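Local coordinates for cytoplasmic protein (Cryptococcus neoformans var. grubii serotype A, PDB 7LPO) that probably hydrolyses the beta-glucosidic bond of steryl glucosides, as a sterylglucosidase of glycoside hydrolase family 5, at residues 119-124 with 248-253; 148-151 with 157-160; 403-408 with 428-433; 503-508 with 562-567. One frame throughout, in Å; residues are numbered along the deposited sequence.

Followed from the N terminus, the chain first enters contact 1, whose closing segment lies 124 residues on and joins helix 118-133 to helix 232-254. Contact 2 is nested inside that long loop: 148-151 and 157-160 close a short excursion that leaves strand 137-143 and enters helix 159-163. Contacts 3 and 4 follow in series. Contact 3 brings helix 400-419 onto the segment after strand 424-427, and contact 4 sets helix 490-512 against the approach to strand 567-570. None cross. Contacts 3 and 4 come nearest, about 5 Å between nearest atoms, whereas the centres of contacts 2 and 4 lie 35 Å apart, on opposite sides of the chain's centre.

Contact 1: 119-124 with 248-253; sequences AYMDYI and AKRIAE
The guanidinium of Arg-250 presents the edge that carries NE and NH2, rather than a face, to the carboxylate of Asp-122. OD1 of Asp-122 lies 9° out of the guanidinium plane, whereas OD2 is tilted further from it, and the two flat groups are turned 32° against each other. The grip is side-on and bidentate: Arg-250 NE donates to Asp-122 OD1 at 2.8 Å with an N-H...O angle of 156°, and Arg-250 NH2 reaches Asp-122 OD2, also at 2.8 Å. Both oxygens are met on their syn sides. Two bonds to two different oxygens restrict rotation of either group and pair the charges of this salt bridge. A bend at chi2 turns the arginine chain toward the aspartate. Lower down, the aliphatic root of the same arginine packs on sulfur, with Met-121 SD 3.9 Å from Arg-250 CB, the two side chains crossing at about a right angle. The contact thus joins helix 118-133 to helix 232-254, with a partly exposed ion pair beside a buried methionine. Beneath, Met-121 also rests on Leu-108 of helix 105-109, while Ile-124 packs against Tyr-101 and Phe-103 of strand 98-104.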
loop_
_atom_site.group_PDB
_atom_site.type_symbol
_atom_site.label_atom_id
_atom_site.label_comp_id
_atom_site.label_asym_id
_atom_site.label_seq_id
_atom_site.Cartn_x
_atom_site.Cartn_y
_atom_site.Cartn_z
ATOM N N ALA A 119 -4.178 -3.205 24.544
ATOM C CA ALA A 119 -4.423 -4.616 24.289
ATOM C C ALA A 119 -4.194 -4.954 22.825
ATOM O O ALA A 119 -3.628 -6.006 22.509
ATOM C CB ALA A 119 -5.842 -4.985 24.714
ATOM N N TYR A 120 -4.627 -4.085 21.909
ATOM C CA TYR A 120 -4.383 -4.371 20.498
ATOM C C TYR A 120 -2.905 -4.294 20.195
ATOM O O TYR A 120 -2.378 -5.083 19.387
ATOM C CB TYR A 120 -5.161 -3.404 19.609
ATOM C CG TYR A 120 -5.098 -3.824 18.161
ATOM C CD1 TYR A 120 -5.639 -5.032 17.754
ATOM C CD2 TYR A 120 -4.463 -3.034 17.206
ATOM C CE1 TYR A 120 -5.573 -5.441 16.432
ATOM C CE2 TYR A 120 -4.400 -3.429 15.877
ATOM C CZ TYR A 120 -4.952 -4.635 15.500
ATOM O OH TYR A 120 -4.896 -5.050 14.192
ATOM N N MET A 121 -2.198 -3.357 20.815
ATOM C CA MET A 121 -0.754 -3.281 20.730
ATOM C C MET A 121 -0.086 -4.641 21.083
ATOM O O MET A 121 0.782 -5.101 20.380
ATOM C CB MET A 121 -0.214 -2.245 21.686
ATOM C CG MET A 121 -0.611 -0.837 21.400
ATOM S SD MET A 121 0.541 0.353 22.020
ATOM C CE MET A 121 -0.035 1.868 21.427
ATOM N N ASP A 122 -0.553 -5.227 22.185
ATOM C CA ASP A 122 0.015 -6.517 22.614
ATOM C C ASP A 122 -0.400 -7.637 21.677
ATOM O O ASP A 122 0.351 -8.602 21.496
ATOM C CB ASP A 122 -0.454 -6.798 24.044
ATOM C CG ASP A 122 0.159 -5.849 25.067
ATOM O OD1 ASP A 122 1.188 -5.222 24.779
ATOM O OD2 ASP A 122 -0.378 -5.737 26.179
ATOM N N TYR A 123 -1.590 -7.536 21.081
ATOM C CA TYR A 123 -1.972 -8.501 20.059
ATOM C C TYR A 123 -1.011 -8.436 18.877
ATOM O O TYR A 123 -0.543 -9.471 18.386
ATOM C CB TYR A 123 -3.406 -8.259 19.587
ATOM C CG TYR A 123 -3.667 -8.923 18.254
ATOM C CD1 TYR A 123 -3.979 -10.272 18.182
ATOM C CD2 TYR A 123 -3.557 -8.208 17.061
ATOM C CE1 TYR A 123 -4.197 -10.891 16.965
ATOM C CE2 TYR A 123 -3.774 -8.821 15.835
ATOM C CZ TYR A 123 -4.098 -10.162 15.796
ATOM O OH TYR A 123 -4.314 -10.785 14.587
ATOM N N ILE A 124 -0.711 -7.221 18.399
ATOM C CA ILE A 124 0.226 -7.069 17.287
ATOM C C ILE A 124 1.570 -7.691 17.640
ATOM O O ILE A 124 2.193 -8.368 16.816
ATOM C CB ILE A 124 0.388 -5.587 16.904
ATOM C CG1 ILE A 124 -0.858 -5.062 16.193
ATOM C CG2 ILE A 124 1.597 -5.413 16.016
ATOM C CD1 ILE A 124 -0.904 -3.547 16.078
ATOM N N ALA A 248 5.462 1.601 18.552
ATOM C CA ALA A 248 6.905 1.377 18.475
ATOM C C ALA A 248 7.515 1.253 19.863
ATOM O O ALA A 248 8.289 0.329 20.135
ATOM C CB ALA A 248 7.580 2.509 17.702
ATOM N N LYS A 249 7.199 2.201 20.746
ATOM C CA LYS A 249 7.666 2.125 22.125
ATOM C C LYS A 249 7.257 0.811 22.775
ATOM O O LYS A 249 8.057 0.180 23.475
ATOM C CB LYS A 249 7.106 3.304 22.918
ATOM C CG LYS A 249 7.432 3.280 24.396
ATOM C CD LYS A 249 7.407 4.696 24.970
ATOM C CE LYS A 249 6.325 4.841 26.010
ATOM N NZ LYS A 249 6.650 4.023 27.207
ATOM N N ARG A 250 6.010 0.390 22.564
ATOM C CA ARG A 250 5.537 -0.852 23.164
ATOM C C ARG A 250 6.370 -2.036 22.697
ATOM O O ARG A 250 6.767 -2.886 23.502
ATOM C CB ARG A 250 4.066 -1.075 22.821
ATOM C CG ARG A 250 3.422 -2.214 23.575
ATOM C CD ARG A 250 2.880 -1.713 24.889
ATOM N NE ARG A 250 2.079 -2.710 25.594
ATOM C CZ ARG A 250 1.449 -2.465 26.739
ATOM N NH1 ARG A 250 1.525 -1.257 27.286
ATOM N NH2 ARG A 250 0.740 -3.414 27.334
ATOM N N ILE A 251 6.621 -2.123 21.389
ATOM C CA ILE A 251 7.451 -3.200 20.864
ATOM C C ILE A 251 8.849 -3.114 21.454
ATOM O O ILE A 251 9.443 -4.130 21.834
ATOM C CB ILE A 251 7.497 -3.143 19.325
ATOM C CG1 ILE A 251 6.147 -3.502 18.719
ATOM C CG2 ILE A 251 8.573 -4.064 18.795
ATOM C CD1 ILE A 251 6.029 -3.080 17.257
ATOM N N ALA A 252 9.399 -1.900 21.534
ATOM C CA ALA A 252 10.768 -1.744 22.012
ATOM C C ALA A 252 10.901 -2.136 23.482
ATOM O O ALA A 252 11.933 -2.680 23.892
ATOM C CB ALA A 252 11.235 -0.303 21.797
ATOM N N GLU A 253 9.872 -1.875 24.289
ATOM C CA GLU A 253 9.972 -2.106 25.724
ATOM C C GLU A 253 9.504 -3.487 26.140
ATOM O O GLU A 253 10.043 -4.042 27.104
ATOM C CB GLU A 253 9.163 -1.059 26.493
ATOM C CG GLU A 253 9.717 0.339 26.376
ATOM C CD GLU A 253 8.901 1.354 27.132
ATOM O OE1 GLU A 253 7.807 1.007 27.629
ATOM O OE2 GLU A 253 9.356 2.509 27.228
#

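Contact 2: 148-151 with 157-160; sequences SRFT and PLWT
Phe-150 lays one face of its ring against Leu-158, whose CB stands over that face 3.8 Å from the ring centroid and 19° off the normal. This is a CH-pi contact, displaced from the ring centre toward the rim. The leucine covers more of the ring than this one atom: CD1 of Leu-158 comes to 3.7 Å from Phe-150 CG, at the root of the ring. Separately, the backbone N of Leu-158 approaches the rim, 3.4 Å from Phe-150 CE2. The two side chains cross at about a right angle. In Leu-158, chi1 (173°) sets CG anti to the backbone N, and the second torsion then lays the CD1 methyl over the ring root, toward Phe-150 CB.

Each segment is braced locally. Pro-157 O accepts from both the backbone N of Thr-160, at 3.0 Å, and the hydroxyl OG1 of Thr-160, at 2.8 Å, the latter at a C=O...O angle of 165°. Across the way, Ser-148 OG donates to Thr-151 OG1 at 2.8 Å, spanning the 3-10 turn at 149-150. Phe-61 and Ala-65 of helix 61-66 add to the surroundings of the Phe-150 ring. This is a buried aromatic-aliphatic contact within the loop that leaves barrel strand 137-143 and runs into helix 159-163 of the family 5 TIM barrel.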
loop_
_atom_site.group_PDB
_atom_site.type_symbol
_atom_site.label_atom_id
_atom_site.label_comp_id
_atom_site.label_asym_id
_atom_site.label_seq_id
_atom_site.Cartn_x
_atom_site.Cartn_y
_atom_site.Cartn_z
ATOM N N SER A 148 -10.036 7.646 6.370
ATOM C CA SER A 148 -10.646 6.790 7.385
ATOM C C SER A 148 -11.790 5.984 6.791
ATOM O O SER A 148 -12.296 6.302 5.716
ATOM C CB SER A 148 -11.173 7.617 8.564
ATOM O OG SER A 148 -12.201 8.492 8.132
ATOM N N ARG A 149 -12.211 4.947 7.527
ATOM C CA ARG A 149 -13.415 4.203 7.144
ATOM C C ARG A 149 -14.623 5.127 7.021
ATOM O O ARG A 149 -15.478 4.942 6.147
ATOM C CB ARG A 149 -13.736 3.117 8.171
ATOM C CG ARG A 149 -12.744 1.993 8.283
ATOM C CD ARG A 149 -13.302 0.853 9.138
ATOM N NE ARG A 149 -13.576 1.245 10.527
ATOM C CZ ARG A 149 -14.715 0.997 11.171
ATOM N NH1 ARG A 149 -15.708 0.367 10.565
ATOM N NH2 ARG A 149 -14.862 1.378 12.433
ATOM N N PHE A 150 -14.723 6.112 7.908
ATOM C CA PHE A 150 -15.861 7.025 7.954
ATOM C C PHE A 150 -15.857 8.021 6.810
ATOM O O PHE A 150 -16.866 8.703 6.614
ATOM C CB PHE A 150 -15.846 7.696 9.332
ATOM C CG PHE A 150 -15.514 6.716 10.429
ATOM C CD1 PHE A 150 -16.442 5.764 10.820
ATOM C CD2 PHE A 150 -14.252 6.678 10.987
ATOM C CE1 PHE A 150 -16.136 4.831 11.765
ATOM C CE2 PHE A 150 -13.936 5.738 11.939
ATOM C CZ PHE A 150 -14.878 4.810 12.330
ATOM N N THR A 151 -14.771 8.088 6.032
ATOM C CA THR A 151 -14.713 8.919 4.838
ATOM C C THR A 151 -14.425 8.086 3.594
ATOM O O THR A 151 -13.979 8.629 2.578
ATOM C CB THR A 151 -13.682 10.039 4.996
ATOM O OG1 THR A 151 -12.471 9.535 5.561
ATOM C CG2 THR A 151 -14.229 11.108 5.926
ATOM N N PRO A 157 -9.265 7.396 13.435
ATOM C CA PRO A 157 -10.446 7.188 14.279
ATOM C C PRO A 157 -11.520 8.230 14.010
ATOM O O PRO A 157 -11.246 9.348 13.569
ATOM C CB PRO A 157 -9.901 7.293 15.709
ATOM C CG PRO A 157 -8.620 8.051 15.593
ATOM C CD PRO A 157 -8.062 7.729 14.221
ATOM N N LEU A 158 -12.762 7.841 14.295
ATOM C CA LEU A 158 -13.908 8.690 13.986
ATOM C C LEU A 158 -13.796 10.072 14.622
ATOM O O LEU A 158 -14.294 11.055 14.056
ATOM C CB LEU A 158 -15.193 8.004 14.450
ATOM C CG LEU A 158 -16.499 8.789 14.383
ATOM C CD1 LEU A 158 -16.913 9.054 12.945
ATOM C CD2 LEU A 158 -17.576 8.000 15.119
ATOM N N TRP A 159 -13.159 10.179 15.785
ATOM C CA TRP A 159 -13.142 11.478 16.433
ATOM C C TRP A 159 -12.316 12.506 15.669
ATOM O O TRP A 159 -12.456 13.701 15.946
ATOM C CB TRP A 159 -12.650 11.357 17.880
ATOM C CG TRP A 159 -11.295 10.727 18.110
ATOM C CD1 TRP A 159 -11.050 9.459 18.538
ATOM C CD2 TRP A 159 -10.017 11.358 17.979
ATOM N NE1 TRP A 159 -9.700 9.254 18.675
ATOM C CE2 TRP A 159 -9.043 10.406 18.335
ATOM C CE3 TRP A 159 -9.605 12.636 17.597
ATOM C CZ2 TRP A 159 -7.684 10.686 18.311
ATOM C CZ3 TRP A 159 -8.253 12.913 17.573
ATOM C CH2 TRP A 159 -7.306 11.943 17.926
ATOM N N THR A 160 -11.479 12.088 14.707
ATOM C CA THR A 160 -10.746 13.082 13.924
ATOM C C THR A 160 -11.685 13.890 13.038
ATOM O O THR A 160 -11.431 15.073 12.783
ATOM C CB THR A 160 -9.653 12.433 13.059
ATOM O OG1 THR A 160 -10.230 11.482 12.148
ATOM C CG2 THR A 160 -8.611 11.757 13.942
#

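Contact 3: 403-408 with 428-433; sequences DFWALH and QAPVLR
The backbones stay well apart, the nearest CA atoms being those of Trp-405 and Pro-430 at 8.0 Å, as helix 403-408 faces an irregular segment that ends in a type II turn from Pro-430 to Arg-433. The indole of Trp-405 bridges the gap. Its CG lies anti to the backbone N (chi1 179°), which carries the ring out from the helix to Pro-430. There CD of Pro-430 sits over the five-membered ring, 3.9 Å from its centroid and only 7° off the normal, a CH-pi contact. CA of Ala-429 lies over the same face, 4.2 Å from Trp-405 CZ2. In the family 5 TIM barrel, this joins outer helix 400-419 to the connection leaving strand 424-427, which pairs in parallel with strands 263-267 and 447-449. A water links the polar atoms: it accepts from Trp-405 NE1 at 3.0 Å, lying in the indole plane at its edge, and donates to Gln-428 O at 2.8 Å. The buried indole N-H and the carbonyl are therefore joined indirectly. Gln-428 directs its amide elsewhere, its OE1 accepting from the backbone N of Glu-271, while Trp-409 and Pro-436 also meet the Trp-405 side chain.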
loop_
_atom_site.group_PDB
_atom_site.type_symbol
_atom_site.label_atom_id
_atom_site.label_comp_id
_atom_site.label_asym_id
_atom_site.label_seq_id
_atom_site.Cartn_x
_atom_site.Cartn_y
_atom_site.Cartn_z
ATOM N N ASP A 403 7.252 20.766 0.456
ATOM C CA ASP A 403 6.959 21.776 1.463
ATOM C C ASP A 403 6.139 21.256 2.633
ATOM O O ASP A 403 6.223 21.829 3.725
ATOM C CB ASP A 403 6.207 22.949 0.835
ATOM C CG ASP A 403 6.984 23.602 -0.286
ATOM O OD1 ASP A 403 8.232 23.503 -0.273
ATOM O OD2 ASP A 403 6.342 24.201 -1.183
ATOM N N PHE A 404 5.340 20.206 2.441
ATOM C CA PHE A 404 4.415 19.782 3.484
ATOM C C PHE A 404 4.567 18.308 3.825
ATOM O O PHE A 404 4.634 17.950 5.004
ATOM C CB PHE A 404 2.981 20.090 3.056
ATOM C CG PHE A 404 2.711 21.558 2.877
ATOM C CD1 PHE A 404 2.794 22.420 3.951
ATOM C CD2 PHE A 404 2.374 22.076 1.638
ATOM C CE1 PHE A 404 2.547 23.773 3.804
ATOM C CE2 PHE A 404 2.133 23.444 1.483
ATOM C CZ PHE A 404 2.213 24.282 2.574
ATOM N N TRP A 405 4.634 17.438 2.816
ATOM C CA TRP A 405 4.826 16.025 3.116
ATOM C C TRP A 405 6.178 15.787 3.782
ATOM O O TRP A 405 6.275 15.076 4.789
ATOM C CB TRP A 405 4.704 15.172 1.855
ATOM C CG TRP A 405 4.930 13.737 2.193
ATOM C CD1 TRP A 405 4.016 12.854 2.700
ATOM C CD2 TRP A 405 6.161 13.029 2.111
ATOM N NE1 TRP A 405 4.602 11.635 2.919
ATOM C CE2 TRP A 405 5.922 11.717 2.573
ATOM C CE3 TRP A 405 7.447 13.373 1.696
ATOM C CZ2 TRP A 405 6.916 10.751 2.615
ATOM C CZ3 TRP A 405 8.435 12.405 1.732
ATOM C CH2 TRP A 405 8.161 11.112 2.187
ATOM N N ALA A 406 7.241 16.373 3.232
ATOM C CA ALA A 406 8.576 16.108 3.756
ATOM C C ALA A 406 8.697 16.582 5.198
ATOM O O ALA A 406 9.337 15.922 6.026
ATOM C CB ALA A 406 9.628 16.778 2.874
ATOM N N LEU A 407 8.069 17.714 5.519
ATOM C CA LEU A 407 8.116 18.224 6.883
ATOM C C LEU A 407 7.438 17.260 7.849
ATOM O O LEU A 407 7.954 16.996 8.937
ATOM C CB LEU A 407 7.458 19.600 6.940
ATOM C CG LEU A 407 7.506 20.360 8.263
ATOM C CD1 LEU A 407 8.904 20.445 8.831
ATOM C CD2 LEU A 407 6.923 21.758 8.038
ATOM N N HIS A 408 6.282 16.714 7.465
ATOM C CA HIS A 408 5.662 15.677 8.285
ATOM C C HIS A 408 6.592 14.479 8.435
ATOM O O HIS A 408 6.672 13.869 9.509
ATOM C CB HIS A 408 4.326 15.232 7.676
ATOM C CG HIS A 408 3.867 13.891 8.162
ATOM N ND1 HIS A 408 3.349 13.693 9.423
ATOM C CD2 HIS A 408 3.901 12.671 7.575
ATOM C CE1 HIS A 408 3.070 12.411 9.586
ATOM N NE2 HIS A 408 3.384 11.772 8.475
ATOM N N GLN A 428 7.851 6.277 1.591
ATOM C CA GLN A 428 6.741 6.139 0.656
ATOM C C GLN A 428 6.272 7.544 0.315
ATOM O O GLN A 428 5.442 8.122 1.018
ATOM C CB GLN A 428 5.600 5.318 1.244
ATOM C CG GLN A 428 4.604 4.831 0.200
ATOM C CD GLN A 428 3.265 4.460 0.810
ATOM O OE1 GLN A 428 2.210 4.740 0.244
ATOM N NE2 GLN A 428 3.306 3.814 1.967
ATOM N N ALA A 429 6.821 8.092 -0.767
ATOM C CA ALA A 429 6.357 9.368 -1.275
ATOM C C ALA A 429 4.886 9.264 -1.664
ATOM O O ALA A 429 4.369 8.164 -1.876
ATOM C CB ALA A 429 7.186 9.799 -2.484
ATOM N N PRO A 430 4.190 10.395 -1.749
ATOM C CA PRO A 430 2.795 10.363 -2.205
ATOM C C PRO A 430 2.653 9.697 -3.570
ATOM O O PRO A 430 3.535 9.767 -4.426
ATOM C CB PRO A 430 2.405 11.843 -2.258
ATOM C CG PRO A 430 3.307 12.498 -1.234
ATOM C CD PRO A 430 4.605 11.735 -1.297
ATOM N N VAL A 431 1.506 9.046 -3.758
ATOM C CA VAL A 431 1.247 8.262 -4.957
ATOM C C VAL A 431 1.561 9.080 -6.197
ATOM O O VAL A 431 1.190 10.253 -6.299
ATOM C CB VAL A 431 -0.217 7.787 -4.952
ATOM C CG1 VAL A 431 -0.649 7.336 -6.328
ATOM C CG2 VAL A 431 -0.411 6.659 -3.951
ATOM N N LEU A 432 2.260 8.448 -7.141
ATOM C CA LEU A 432 2.568 8.978 -8.463
ATOM C C LEU A 432 3.480 10.195 -8.432
ATOM O O LEU A 432 3.592 10.901 -9.440
ATOM C CB LEU A 432 1.280 9.319 -9.223
ATOM C CG LEU A 432 0.413 8.114 -9.613
ATOM C CD1 LEU A 432 -0.892 8.582 -10.247
ATOM C CD2 LEU A 432 1.166 7.169 -10.550
ATOM N N ARG A 433 4.132 10.466 -7.309
ATOM C CA ARG A 433 5.084 11.561 -7.200
ATOM C C ARG A 433 6.475 10.996 -6.934
ATOM O O ARG A 433 6.630 9.919 -6.349
ATOM C CB ARG A 433 4.692 12.538 -6.071
ATOM C CG ARG A 433 3.228 13.012 -6.075
ATOM C CD ARG A 433 2.945 13.988 -7.213
ATOM N NE ARG A 433 1.867 14.919 -6.879
ATOM C CZ ARG A 433 0.939 15.346 -7.737
ATOM N NH1 ARG A 433 0.941 14.931 -9.007
ATOM N NH2 ARG A 433 0.002 16.196 -7.325
HETATM O O HOH W 1 4.164 8.662 3.423
#

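Contact 4: 503-508 with 562-567; sequences VLKQDT and GPNCLN
A lysine-to-carbonyl contact, backed by an aliphatic one, joins helix 490-512 to the loop between helix 547-559 and strand 567-570. In the family 5 TIM barrel, strand 567-570 pairs in parallel with strands 35-43 and 518-522, so the loop leads back to the strands from an outer helix. Lys-505 carries most of the meeting. Its near end is apolar: CG lies 4.0 Å from Leu-566 CD2, the two side chains sliding past each other in opposite directions. Leu-566 also touches Leu-501 of helix 490-512 and Val-519 of strand 518-522. Further out, CE of Lys-505 passes 3.1 Å from Asn-564 O, and the chain bends at chi4 (-149°) before ending in the amine. The amide of Asn-564 has its own outside partners: ND2 donates to Ala-559 O and Gln-498 O, bonds that tie the loop to the end of helix 547-559 and to helix 490-512. A water extends the lysine's polar contacts, accepting from Lys-505 NZ at 2.7 Å and donating to Pro-563 O at 3.2 Å. The direct bond runs from Lys-505 NZ to Asn-564 O at 2.9 Å, with a C=O...N angle of 122° and the donor tilted 31° from the carbonyl plane.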
loop_
_atom_site.group_PDB
_atom_site.type_symbol
_atom_site.label_atom_id
_atom_site.label_comp_id
_atom_site.label_asym_id
_atom_site.label_seq_id
_atom_site.Cartn_x
_atom_site.Cartn_y
_atom_site.Cartn_z
ATOM N N VAL A 503 11.528 2.870 -13.930
ATOM C CA VAL A 503 11.491 4.304 -13.656
ATOM C C VAL A 503 11.455 4.558 -12.154
ATOM O O VAL A 503 12.124 5.464 -11.643
ATOM C CB VAL A 503 10.284 4.947 -14.368
ATOM C CG1 VAL A 503 10.027 6.357 -13.844
ATOM C CG2 VAL A 503 10.502 4.960 -15.882
ATOM N N LEU A 504 10.679 3.762 -11.421
ATOM C CA LEU A 504 10.604 3.949 -9.979
ATOM C C LEU A 504 11.924 3.597 -9.314
ATOM O O LEU A 504 12.346 4.268 -8.366
ATOM C CB LEU A 504 9.481 3.101 -9.390
ATOM C CG LEU A 504 8.045 3.455 -9.756
ATOM C CD1 LEU A 504 7.120 2.514 -8.982
ATOM C CD2 LEU A 504 7.730 4.889 -9.449
ATOM N N LYS A 505 12.574 2.524 -9.775
ATOM C CA LYS A 505 13.906 2.206 -9.276
ATOM C C LYS A 505 14.848 3.386 -9.481
ATOM O O LYS A 505 15.643 3.721 -8.595
ATOM C CB LYS A 505 14.439 0.954 -9.977
ATOM C CG LYS A 505 15.361 0.090 -9.127
ATOM C CD LYS A 505 15.764 -1.188 -9.881
ATOM C CE LYS A 505 16.931 -1.903 -9.211
ATOM N NZ LYS A 505 17.793 -2.639 -10.197
ATOM N N GLN A 506 14.741 4.051 -10.632
ATOM C CA GLN A 506 15.649 5.146 -10.951
ATOM C C GLN A 506 15.383 6.375 -10.087
ATOM O O GLN A 506 16.325 7.098 -9.750
ATOM C CB GLN A 506 15.532 5.488 -12.436
ATOM C CG GLN A 506 16.547 6.502 -12.940
ATOM C CD GLN A 506 17.968 5.968 -12.945
ATOM O OE1 GLN A 506 18.194 4.767 -13.097
ATOM N NE2 GLN A 506 18.936 6.863 -12.766
ATOM N N ASP A 507 14.124 6.624 -9.713
ATOM C CA ASP A 507 13.831 7.715 -8.784
ATOM C C ASP A 507 14.689 7.615 -7.529
ATOM O O ASP A 507 15.095 8.633 -6.954
ATOM C CB ASP A 507 12.356 7.695 -8.368
ATOM C CG ASP A 507 11.417 8.150 -9.465
ATOM O OD1 ASP A 507 11.889 8.621 -10.522
ATOM O OD2 ASP A 507 10.194 8.030 -9.254
ATOM N N THR A 508 14.945 6.392 -7.066
ATOM C CA THR A 508 15.664 6.217 -5.813
ATOM C C THR A 508 17.088 6.746 -5.919
ATOM O O THR A 508 17.515 7.580 -5.111
ATOM C CB THR A 508 15.667 4.745 -5.412
ATOM O OG1 THR A 508 14.319 4.264 -5.351
ATOM C CG2 THR A 508 16.354 4.585 -4.055
ATOM N N GLY A 562 13.407 -9.136 -14.693
ATOM C CA GLY A 562 14.195 -8.462 -15.693
ATOM C C GLY A 562 15.450 -7.886 -15.085
ATOM O O GLY A 562 16.080 -8.492 -14.212
ATOM N N PRO A 563 15.835 -6.687 -15.529
ATOM C CA PRO A 563 16.974 -6.006 -14.902
ATOM C C PRO A 563 16.631 -5.330 -13.590
ATOM O O PRO A 563 17.547 -4.827 -12.923
ATOM C CB PRO A 563 17.379 -4.970 -15.957
ATOM C CG PRO A 563 16.051 -4.607 -16.619
ATOM C CD PRO A 563 15.284 -5.920 -16.667
ATOM N N ASN A 564 15.349 -5.279 -13.208
ATOM C CA ASN A 564 14.963 -4.548 -12.006
ATOM C C ASN A 564 15.344 -5.319 -10.747
ATOM O O ASN A 564 15.878 -4.736 -9.802
ATOM C CB ASN A 564 13.460 -4.250 -12.035
ATOM C CG ASN A 564 13.072 -3.331 -13.186
ATOM O OD1 ASN A 564 13.856 -2.488 -13.606
ATOM N ND2 ASN A 564 11.858 -3.488 -13.691
ATOM N N CYS A 565 15.056 -6.622 -10.708
ATOM C CA CYS A 565 15.413 -7.488 -9.578
ATOM C C CYS A 565 14.974 -6.879 -8.243
ATOM O O CYS A 565 15.755 -6.750 -7.296
ATOM C CB CYS A 565 16.918 -7.781 -9.581
ATOM S SG CYS A 565 17.494 -8.774 -10.996
ATOM N N LEU A 566 13.691 -6.550 -8.156
ATOM C CA LEU A 566 13.186 -5.721 -7.075
ATOM C C LEU A 566 12.702 -6.528 -5.873
ATOM O O LEU A 566 12.302 -7.692 -5.982
ATOM C CB LEU A 566 12.032 -4.849 -7.575
ATOM C CG LEU A 566 12.387 -3.550 -8.295
ATOM C CD1 LEU A 566 11.171 -3.038 -9.063
ATOM C CD2 LEU A 566 12.879 -2.510 -7.304
ATOM N N ASN A 567 12.764 -5.882 -4.713
ATOM C CA ASN A 567 12.034 -6.314 -3.538
ATOM C C ASN A 567 10.576 -5.879 -3.669
ATOM O O ASN A 567 10.268 -4.851 -4.288
ATOM C CB ASN A 567 12.654 -5.708 -2.277
ATOM C CG ASN A 567 14.159 -5.897 -2.208
ATOM O OD1 ASN A 567 14.660 -7.007 -2.022
ATOM N ND2 ASN A 567 14.890 -4.805 -2.356
HETATM O O HOH W 2 18.838 -1.898 -12.580
#